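Local structure of beta-gamma-crystallin (Geodia cydonium, 4IAU) at residues Gln122-Glu127 and Gly133-Arg138; Ala86-His91 and Lys97-Pro102; Lys36-Phe41 and Lys80-Gly85. The protein is of unknown function but binds calcium and belongs to the beta/gamma-crystallin family, whose domains are built from Greek key strand motifs. All blocks are in the same frame, centred on the assembly; numbering follows the deposited sequence. Where two conformers were deposited one is given.

Contact 1 (Gln122-Glu127 and Gly133-Arg138)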
loop_
_atom_site.group_PDB
_atom_site.type_symbol
_atom_site.label_atom_id
_atom_site.label_comp_id
_atom_site.label_asym_id
_atom_site.label_seq_id
_atom_site.Cartn_x
_atom_site.Cartn_y
_atom_site.Cartn_z
ATOM N N GLN A 122 11.291 1.417 13.513
ATOM C CA GLN A 122 12.406 2.076 12.893
ATOM C C GLN A 122 13.176 1.020 12.095
ATOM O O GLN A 122 13.404 -0.064 12.596
ATOM C CB GLN A 122 13.346 2.719 13.902
ATOM C CG GLN A 122 12.641 3.797 14.719
ATOM C CD GLN A 122 12.387 5.052 13.912
ATOM O OE1 GLN A 122 13.139 5.467 13.031
ATOM N NE2 GLN A 122 11.223 5.631 14.170
ATOM N N TRP A 123 13.584 1.390 10.870
ATOM C CA TRP A 123 14.147 0.406 9.947
ATOM C C TRP A 123 15.397 0.971 9.292
ATOM O O TRP A 123 15.502 2.176 9.067
ATOM C CB TRP A 123 13.110 0.091 8.862
ATOM C CG TRP A 123 11.796 -0.431 9.349
ATOM C CD1 TRP A 123 10.776 0.298 9.928
ATOM C CD2 TRP A 123 11.364 -1.790 9.323
ATOM N NE1 TRP A 123 9.744 -0.534 10.253
ATOM C CE2 TRP A 123 10.063 -1.820 9.873
ATOM C CE3 TRP A 123 11.941 -2.968 8.867
ATOM C CZ2 TRP A 123 9.324 -2.987 9.981
ATOM C CZ3 TRP A 123 11.193 -4.133 8.955
ATOM C CH2 TRP A 123 9.892 -4.136 9.501
ATOM N N ARG A 124 16.283 0.068 8.916
ATOM C CA ARG A 124 17.442 0.408 8.089
ATOM C C ARG A 124 17.266 -0.286 6.745
ATOM O O ARG A 124 16.957 -1.462 6.653
ATOM C CB ARG A 124 18.761 -0.066 8.741
ATOM C CG ARG A 124 19.085 0.679 9.993
ATOM C CD ARG A 124 20.550 0.575 10.349
ATOM N NE ARG A 124 21.143 1.662 9.515
ATOM C CZ ARG A 124 21.220 2.959 9.793
ATOM N NH1 ARG A 124 20.768 3.492 10.939
ATOM N NH2 ARG A 124 21.779 3.750 8.879
ATOM N N LEU A 125 17.444 0.506 5.687
ATOM C CA LEU A 125 17.169 0.109 4.319
ATOM C C LEU A 125 18.495 -0.014 3.557
ATOM O O LEU A 125 19.286 0.943 3.542
ATOM C CB LEU A 125 16.306 1.154 3.620
ATOM C CG LEU A 125 14.810 1.098 4.023
ATOM C CD1 LEU A 125 14.545 1.458 5.461
ATOM C CD2 LEU A 125 14.036 2.009 3.089
ATOM N N TYR A 126 18.660 -1.135 2.868
ATOM C CA TYR A 126 19.897 -1.518 2.190
ATOM C C TYR A 126 19.657 -1.841 0.741
ATOM O O TYR A 126 18.607 -2.388 0.357
ATOM C CB TYR A 126 20.486 -2.768 2.859
ATOM C CG TYR A 126 20.827 -2.653 4.289
ATOM C CD1 TYR A 126 19.841 -2.841 5.256
ATOM C CD2 TYR A 126 22.142 -2.424 4.734
ATOM C CE1 TYR A 126 20.170 -2.754 6.607
ATOM C CE2 TYR A 126 22.467 -2.340 6.073
ATOM C CZ TYR A 126 21.467 -2.504 7.010
ATOM O OH TYR A 126 21.706 -2.452 8.350
ATOM N N GLU A 127 20.643 -1.554 -0.114
ATOM C CA GLU A 127 20.617 -1.823 -1.545
ATOM C C GLU A 127 21.422 -3.113 -1.861
ATOM O O GLU A 127 21.726 -3.375 -3.002
ATOM C CB GLU A 127 21.111 -0.657 -2.317
ATOM C CG GLU A 127 20.187 0.550 -2.246
ATOM C CD GLU A 127 20.620 1.661 -3.211
ATOM O OE1 GLU A 127 21.566 1.492 -3.994
ATOM O OE2 GLU A 127 20.016 2.735 -3.126
ATOM N N GLY A 133 26.416 -3.358 3.103
ATOM C CA GLY A 133 26.550 -2.052 2.503
ATOM C C GLY A 133 25.954 -0.924 3.306
ATOM O O GLY A 133 25.539 -1.090 4.465
ATOM N N PRO A 134 25.903 0.264 2.706
ATOM C CA PRO A 134 25.338 1.437 3.400
ATOM C C PRO A 134 23.820 1.312 3.550
ATOM O O PRO A 134 23.150 0.621 2.777
ATOM C CB PRO A 134 25.669 2.626 2.496
ATOM C CG PRO A 134 26.708 2.095 1.526
ATOM C CD PRO A 134 26.441 0.601 1.395
ATOM N N SER A 135 23.306 2.016 4.554
ATOM C CA SER A 135 21.882 2.015 4.808
ATOM C C SER A 135 21.373 3.377 5.194
ATOM O O SER A 135 22.096 4.224 5.684
ATOM C CB SER A 135 21.484 0.988 5.850
ATOM O OG SER A 135 22.141 1.263 7.044
ATOM N N THR A 136 20.071 3.571 5.017
ATOM C CA THR A 136 19.345 4.715 5.460
ATOM C C THR A 136 18.313 4.289 6.505
ATOM O O THR A 136 17.778 3.211 6.434
ATOM C CB THR A 136 18.622 5.525 4.368
ATOM O OG1 THR A 136 17.795 4.623 3.603
ATOM C CG2 THR A 136 19.520 6.210 3.401
ATOM N N ARG A 137 18.015 5.161 7.463
ATOM C CA ARG A 137 17.029 4.908 8.478
ATOM C C ARG A 137 15.705 5.543 8.105
ATOM O O ARG A 137 15.654 6.705 7.722
ATOM C CB ARG A 137 17.444 5.418 9.865
ATOM C CG ARG A 137 16.382 5.083 10.907
ATOM C CD ARG A 137 16.492 5.702 12.255
ATOM N NE ARG A 137 17.431 5.005 13.068
ATOM C CZ ARG A 137 18.760 5.093 13.062
ATOM N NH1 ARG A 137 19.290 5.922 12.170
ATOM N NH2 ARG A 137 19.529 4.390 13.899
ATOM N N ARG A 138 14.640 4.777 8.251
ATOM C CA ARG A 138 13.281 5.301 8.079
ATOM C C ARG A 138 12.373 4.735 9.152
ATOM O O ARG A 138 12.406 3.540 9.471
ATOM C CB ARG A 138 12.717 5.011 6.695
ATOM C CG ARG A 138 13.377 5.732 5.542
ATOM C CD ARG A 138 13.118 7.236 5.572
ATOM N NE ARG A 138 13.671 7.938 4.429
ATOM C CZ ARG A 138 14.929 8.354 4.296
ATOM N NH1 ARG A 138 15.790 8.122 5.246
ATOM N NH2 ARG A 138 15.246 9.008 3.184
HETATM O O HOH W 1 20.101 3.075 1.748
HETATM O O HOH W 2 23.400 -1.379 0.971
#

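Contact 2 (Ala86-His91 and Lys97-Pro102). With CA (calcium ion), chain B.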
loop_
_atom_site.group_PDB
_atom_site.type_symbol
_atom_site.label_atom_id
_atom_site.label_comp_id
_atom_site.label_asym_id
_atom_site.label_seq_id
_atom_site.Cartn_x
_atom_site.Cartn_y
_atom_site.Cartn_z
ATOM N N ALA A 86 5.739 -2.668 8.080
ATOM C CA ALA A 86 5.864 -1.915 6.848
ATOM C C ALA A 86 5.379 -2.792 5.688
ATOM O O ALA A 86 5.497 -4.015 5.733
ATOM C CB ALA A 86 7.302 -1.499 6.592
ATOM N N THR A 87 4.883 -2.140 4.627
ATOM C CA THR A 87 4.557 -2.821 3.366
ATOM C C THR A 87 5.297 -2.100 2.237
ATOM O O THR A 87 5.324 -0.880 2.201
ATOM C CB THR A 87 3.045 -2.866 3.089
ATOM O OG1 THR A 87 2.409 -3.604 4.098
ATOM C CG2 THR A 87 2.696 -3.544 1.787
ATOM N N LEU A 88 5.906 -2.915 1.360
ATOM C CA LEU A 88 6.639 -2.472 0.194
ATOM C C LEU A 88 5.812 -2.733 -1.075
ATOM O O LEU A 88 5.083 -3.731 -1.116
ATOM C CB LEU A 88 7.965 -3.201 0.088
ATOM C CG LEU A 88 8.821 -3.146 1.355
ATOM C CD1 LEU A 88 10.116 -3.926 1.094
ATOM C CD2 LEU A 88 9.114 -1.729 1.758
ATOM N N TYR A 89 5.991 -1.898 -2.072
ATOM C CA TYR A 89 5.209 -1.987 -3.308
ATOM C C TYR A 89 6.118 -1.881 -4.517
ATOM O O TYR A 89 7.117 -1.132 -4.529
ATOM C CB TYR A 89 4.175 -0.866 -3.344
ATOM C CG TYR A 89 3.210 -0.914 -2.211
ATOM C CD1 TYR A 89 2.029 -1.630 -2.295
ATOM C CD2 TYR A 89 3.446 -0.223 -1.013
ATOM C CE1 TYR A 89 1.112 -1.671 -1.237
ATOM C CE2 TYR A 89 2.561 -0.266 0.035
ATOM C CZ TYR A 89 1.386 -1.000 -0.077
ATOM O OH TYR A 89 0.534 -1.005 1.008
ATOM N N LYS A 90 5.768 -2.645 -5.547
ATOM C CA LYS A 90 6.575 -2.687 -6.777
ATOM C C LYS A 90 6.543 -1.360 -7.517
ATOM O O LYS A 90 7.536 -0.956 -8.106
ATOM C CB LYS A 90 6.052 -3.792 -7.684
ATOM C CG LYS A 90 6.850 -3.951 -8.964
ATOM C CD LYS A 90 6.332 -5.054 -9.852
ATOM C CE LYS A 90 7.181 -5.234 -11.074
ATOM N NZ LYS A 90 6.587 -6.281 -11.975
ATOM N N HIS A 91 5.417 -0.650 -7.530
ATOM C CA HIS A 91 5.289 0.592 -8.287
ATOM C C HIS A 91 5.246 1.793 -7.337
ATOM O O HIS A 91 4.961 1.646 -6.143
ATOM C CB HIS A 91 4.074 0.583 -9.161
ATOM C CG HIS A 91 4.016 -0.515 -10.130
ATOM N ND1 HIS A 91 5.112 -0.930 -10.837
ATOM C CD2 HIS A 91 2.997 -1.306 -10.468
ATOM C CE1 HIS A 91 4.750 -1.945 -11.606
ATOM N NE2 HIS A 91 3.472 -2.201 -11.422
ATOM N N LYS A 97 2.599 -5.365 -7.151
ATOM C CA LYS A 97 2.859 -6.416 -6.161
ATOM C C LYS A 97 3.300 -5.787 -4.861
ATOM O O LYS A 97 4.172 -4.918 -4.830
ATOM C CB LYS A 97 3.952 -7.319 -6.710
ATOM C CG LYS A 97 4.219 -8.544 -5.863
ATOM C CD LYS A 97 5.080 -9.586 -6.491
ATOM C CE LYS A 97 4.427 -10.522 -7.479
ATOM N NZ LYS A 97 4.970 -11.905 -7.266
ATOM N N GLU A 98 2.732 -6.275 -3.747
ATOM C CA GLU A 98 3.105 -5.824 -2.427
ATOM C C GLU A 98 3.821 -6.951 -1.656
ATOM O O GLU A 98 3.712 -8.145 -1.967
ATOM C CB GLU A 98 1.882 -5.358 -1.611
ATOM C CG GLU A 98 0.951 -6.477 -1.183
ATOM C CD GLU A 98 -0.252 -6.062 -0.381
ATOM O OE1 GLU A 98 -0.237 -4.958 0.231
ATOM O OE2 GLU A 98 -1.248 -6.822 -0.365
ATOM N N LEU A 99 4.536 -6.524 -0.625
ATOM C CA LEU A 99 5.235 -7.416 0.284
ATOM C C LEU A 99 5.144 -6.842 1.680
ATOM O O LEU A 99 5.568 -5.705 1.946
ATOM C CB LEU A 99 6.709 -7.579 -0.110
ATOM C CG LEU A 99 7.541 -8.408 0.828
ATOM C CD1 LEU A 99 7.108 -9.859 0.826
ATOM C CD2 LEU A 99 9.007 -8.234 0.466
ATOM N N ASP A 100 4.568 -7.605 2.616
ATOM C CA ASP A 100 4.451 -7.219 3.994
ATOM C C ASP A 100 5.704 -7.603 4.793
ATOM O O ASP A 100 6.205 -8.734 4.703
ATOM C CB ASP A 100 3.260 -7.910 4.646
ATOM C CG ASP A 100 1.901 -7.400 4.138
ATOM O OD1 ASP A 100 1.820 -6.218 3.750
ATOM O OD2 ASP A 100 0.942 -8.173 4.189
ATOM N N LEU A 101 6.190 -6.638 5.588
ATOM C CA LEU A 101 7.300 -6.779 6.499
ATOM C C LEU A 101 6.839 -6.531 7.915
ATOM O O LEU A 101 6.878 -5.405 8.425
ATOM C CB LEU A 101 8.475 -5.829 6.204
ATOM C CG LEU A 101 9.464 -6.279 5.133
ATOM C CD1 LEU A 101 8.864 -6.429 3.746
ATOM C CD2 LEU A 101 10.651 -5.355 5.089
ATOM N N PRO A 102 6.435 -7.606 8.627
ATOM C CA PRO A 102 6.227 -7.454 10.089
ATOM C C PRO A 102 7.546 -7.289 10.843
ATOM O O PRO A 102 7.530 -6.783 11.951
ATOM C CB PRO A 102 5.557 -8.789 10.449
ATOM C CG PRO A 102 5.971 -9.766 9.419
ATOM C CD PRO A 102 6.069 -8.967 8.183
HETATM CA CA CA B . 9.458 -0.772 -9.331
HETATM O O HOH W 3 -1.581 -2.694 0.570
HETATM O O HOH W 4 9.603 -2.580 -10.823
#

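Contact 3 (Lys36-Phe41 and Lys80-Gly85)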
loop_
_atom_site.group_PDB
_atom_site.type_symbol
_atom_site.label_atom_id
_atom_site.label_comp_id
_atom_site.label_asym_id
_atom_site.label_seq_id
_atom_site.Cartn_x
_atom_site.Cartn_y
_atom_site.Cartn_z
ATOM N N LYS A 36 -12.266 0.049 9.616
ATOM C CA LYS A 36 -11.133 -0.528 10.326
ATOM C C LYS A 36 -9.943 -0.584 9.377
ATOM O O LYS A 36 -10.033 -1.066 8.261
ATOM C CB LYS A 36 -11.378 -1.951 10.831
ATOM C CG LYS A 36 -12.561 -2.137 11.743
ATOM C CD LYS A 36 -12.701 -3.660 12.089
ATOM C CE LYS A 36 -13.896 -3.893 12.903
ATOM N NZ LYS A 36 -13.956 -5.399 13.029
ATOM N N GLY A 37 -8.800 -0.126 9.868
ATOM C CA GLY A 37 -7.543 -0.281 9.155
ATOM C C GLY A 37 -7.269 0.886 8.220
ATOM O O GLY A 37 -7.673 2.025 8.446
HETATM N N MSE A 38 -6.501 0.598 7.166
HETATM C CA MSE A 38 -6.098 1.567 6.166
HETATM C C MSE A 38 -6.210 0.880 4.803
HETATM O O MSE A 38 -5.784 -0.269 4.675
HETATM C CB MSE A 38 -4.663 2.025 6.381
HETATM C CG MSE A 38 -4.473 2.822 7.633
HETATM SE SE MSE A 38 -2.635 3.504 7.730
HETATM C CE MSE A 38 -2.149 3.142 5.909
ATOM N N TRP A 39 -6.774 1.565 3.825
ATOM C CA TRP A 39 -7.015 0.981 2.544
ATOM C C TRP A 39 -6.484 1.869 1.419
ATOM O O TRP A 39 -6.481 3.082 1.535
ATOM C CB TRP A 39 -8.523 0.751 2.314
ATOM C CG TRP A 39 -9.109 -0.304 3.196
ATOM C CD1 TRP A 39 -9.338 -0.222 4.541
ATOM C CD2 TRP A 39 -9.514 -1.610 2.802
ATOM N NE1 TRP A 39 -9.884 -1.403 5.005
ATOM C CE2 TRP A 39 -10.009 -2.266 3.954
ATOM C CE3 TRP A 39 -9.562 -2.293 1.562
ATOM C CZ2 TRP A 39 -10.512 -3.583 3.905
ATOM C CZ3 TRP A 39 -10.052 -3.595 1.509
ATOM C CH2 TRP A 39 -10.517 -4.218 2.691
ATOM N N ILE A 40 -6.121 1.246 0.308
ATOM C CA ILE A 40 -5.699 1.967 -0.879
ATOM C C ILE A 40 -6.612 1.536 -2.007
ATOM O O ILE A 40 -6.905 0.345 -2.190
ATOM C CB ILE A 40 -4.216 1.718 -1.262
ATOM C CG1 ILE A 40 -3.321 1.764 -0.044
ATOM C CG2 ILE A 40 -3.785 2.739 -2.313
ATOM C CD1 ILE A 40 -1.902 1.388 -0.240
ATOM N N PHE A 41 -7.075 2.523 -2.768
ATOM C CA PHE A 41 -7.982 2.383 -3.896
ATOM C C PHE A 41 -7.267 2.801 -5.161
ATOM O O PHE A 41 -6.500 3.774 -5.142
ATOM C CB PHE A 41 -9.263 3.198 -3.701
ATOM C CG PHE A 41 -9.959 2.843 -2.387
ATOM C CD1 PHE A 41 -9.502 3.447 -1.209
ATOM C CD2 PHE A 41 -10.996 1.915 -2.359
ATOM C CE1 PHE A 41 -10.082 3.022 -0.020
ATOM C CE2 PHE A 41 -11.527 1.495 -1.159
ATOM C CZ PHE A 41 -11.039 2.050 -0.004
ATOM N N LYS A 80 -1.907 -4.331 5.282
ATOM C CA LYS A 80 -2.043 -5.332 6.324
ATOM C C LYS A 80 -0.979 -5.202 7.418
ATOM O O LYS A 80 -1.105 -5.829 8.477
ATOM C CB LYS A 80 -2.029 -6.771 5.749
ATOM C CG LYS A 80 -3.199 -6.999 4.795
ATOM C CD LYS A 80 -3.398 -8.493 4.516
ATOM C CE LYS A 80 -2.214 -9.106 3.806
ATOM N NZ LYS A 80 -1.712 -8.391 2.606
ATOM N N THR A 81 0.005 -4.344 7.227
ATOM C CA THR A 81 0.965 -4.026 8.277
ATOM C C THR A 81 0.605 -2.784 9.042
ATOM O O THR A 81 1.449 -2.347 9.859
ATOM C CB THR A 81 2.402 -3.974 7.707
ATOM O OG1 THR A 81 2.445 -2.879 6.868
ATOM C CG2 THR A 81 2.820 -5.301 7.110
ATOM N N PHE A 82 -0.584 -2.249 8.871
ATOM C CA PHE A 82 -1.071 -1.188 9.757
ATOM C C PHE A 82 -0.896 -1.677 11.198
ATOM O O PHE A 82 -1.361 -2.790 11.532
ATOM C CB PHE A 82 -2.510 -0.953 9.397
ATOM C CG PHE A 82 -3.221 0.026 10.314
ATOM C CD1 PHE A 82 -2.778 1.301 10.494
ATOM C CD2 PHE A 82 -4.324 -0.340 11.016
ATOM C CE1 PHE A 82 -3.424 2.212 11.335
ATOM C CE2 PHE A 82 -5.055 0.535 11.826
ATOM C CZ PHE A 82 -4.597 1.827 11.926
ATOM N N GLN A 83 -0.239 -0.892 12.028
ATOM C CA GLN A 83 -0.011 -1.215 13.439
ATOM C C GLN A 83 0.882 -2.428 13.673
ATOM O O GLN A 83 0.853 -2.983 14.805
ATOM C CB GLN A 83 -1.342 -1.429 14.161
ATOM C CG GLN A 83 -2.262 -0.220 14.138
ATOM C CD GLN A 83 -3.580 -0.478 14.841
ATOM O OE1 GLN A 83 -4.000 -1.624 14.991
ATOM N NE2 GLN A 83 -4.238 0.582 15.272
ATOM N N VAL A 84 1.634 -2.809 12.669
ATOM C CA VAL A 84 2.480 -3.990 12.775
ATOM C C VAL A 84 3.846 -3.730 12.225
ATOM O O VAL A 84 4.817 -4.158 12.856
ATOM C CB VAL A 84 1.839 -5.174 12.028
ATOM C CG1 VAL A 84 2.803 -6.368 12.111
ATOM C CG2 VAL A 84 0.464 -5.551 12.561
ATOM N N GLY A 85 4.012 -3.083 11.092
ATOM C CA GLY A 85 5.332 -2.994 10.444
ATOM C C GLY A 85 5.273 -2.154 9.208
ATOM O O GLY A 85 4.796 -0.997 9.269
#

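Contact 1 (Gln122-Glu127 and Gly133-Arg138)
R124 grips the hydroxyl of S135 side-on with two nitrogens. R124 NE donates to S135 OG at 2.7 Å and nearly straight, at 167°. R124 NH2 reaches S135 OG at 3.1 Å. The oxygen lies in the guanidinium plane, so both bonds hold that plane in place. The bend at chi3 (84°) is what brings NE and NH2 round to S135 across the pair of strands.

The two segments form a beta hairpin, strands 123-126 and 135-138, at one border of a sheet that continues into strand 158-161. Its tight part is the backbone ladder and the packing beside it. L125 N bonds to T136 O at 2.8 Å, with the return bond from T136 N to L125 O. W123 and R138 are paired in the same two-way manner. On the side of R124 and S135, the Y126 ring takes S135 CB over one face, 3.6 Å from its centroid, while G133 O lies at the ring edge. On the other side W123 and L125 are buried; the indole NE1 of W123 bonds to Q120 O.

The hairpin is looser elsewhere. Between E127 N and P134 O, water 2 makes the link in place of a direct bond. Water 1 donates to L125 O at 2.9 Å. R137 is exposed, and its guanidinium stands 82° from that of R124. R124 NH1 comes 3.1 Å from R137 NH1, with two donors facing each other. E162 makes a salt bridge to R137 NH2 and a long, weak ion pair with R124. The E162 carboxylate probably offsets the R137 charge, and that of R124 only in part, while S135 fixes the turn of the R124 group.

Contact 2 (Ala86-His91 and Lys97-Pro102)
T87 OG1 is held by two groups: it donates to D100 OD1 at 2.7 Å and is also hydrogen-bonded to T81 OG1. The strands that bring T87 and D100 together, 86-89 and 98-101, form an antiparallel beta hairpin in a calcium-binding beta/gamma-crystallin domain. Both side chains point the same way, side by side. T87 OG1 sits beside its own backbone N (chi1 -63°) and meets the carboxylate on the anti side, 21° out of its plane. The other carboxylate oxygen, OD2, forms a salt bridge with K80. With a valine in place of T87, D100 OD1 would probably lose its hydroxyl donor and T81 OG1 a partner, leaving the carboxylate freer to turn.

Further along this face Y89 and E98 also lie side by side. Y89 OH donates to water 3 at 2.7 Å, and the same water donates to E98 OE1. T87 CG2 packs 3.6 Å from E98 OE1.

The opposite face is apolar. L88 CD1 meets L101 CD1 at 3.9 Å, and A86, L88 and L101 all lean on M159 of strand 158-161, from the facing sheet. Between the faces runs the backbone ladder. A86 and L101 bond in both directions, as do L88 and L99. The shortest of these bonds, L101 N to A86 O, is 2.7 Å and nearly along the C=O axis.

Past the strand end, K90 N still bonds to K97 O at 2.9 Å. K90 therefore stays tied to the hairpin while its own carbonyl turns to the metal. G112 O, S114 OG and D154 OD1 bind the same ion. Water 4 is a further ligand, and K90 O stands 2.3 Å from the calcium.

Contact 3 (Lys36-Phe41 and Lys80-Gly85)
A selenium atom against an aromatic ring is the striking feature here. M38, deposited as selenomethionine, forms a Met-aromatic contact with F82 in the conformer described; a second conformer was also deposited. M38 SE lies 3.5 Å from F82 CD1. It approaches the ring obliquely, 52° off the normal. M38 CG sits over the ring face, 4.0 Å from the F82 centroid, as a CH-pi contact. The two side chains cross at about a right angle.

The G37 backbone shares that face near the rim, with G37 CA 3.7 Å from F82 CD2. Its positive phi (90°) would jam a side chain against the preceding carbonyl. The opposite face of F82 carries Q83 CG from its own segment, over the ring centre. The ring is thus sandwiched between backbone and methylene groups. F82 CG stands anti to the backbone N (chi1 174°), which sends the ring across to M38. No hydrogen bond joins the two segments; the contact is van der Waals, CH-pi and Met-aromatic. In the same loop T81 O accepts from both V84 N and G85 N, closing a turn around F82 and Q83.

Strand 38-42 lies between strands 57-61 and 75-78 in its sheet, and M38 also touches K59 and D61. F82 belongs to the loop joining strand 75-78 to strand 86-89, where it also packs on S119, just beyond strand 115-118.

Along the chain contact 3 closes first, then contact 2, then contact 1. Contacts 1 and 2 are hairpins of two different sheets in the same C-terminal crystallin domain, with centres about 16 Å apart. They meet where W123 CH2 packs 3.4 Å from L101 O. Contact 3 is about 11 Å from contact 2, centre to centre, and about 22 Å from contact 1. It sets a strand of the N-terminal half against the loop leading into strand 86-89. Residues of that loop also bond to the hairpin of contact 2. Contact 3 therefore probably helps join the two halves, while contact 2 supplies one calcium ligand, K90 O, and contact 1 lies toward the far end of the molecule.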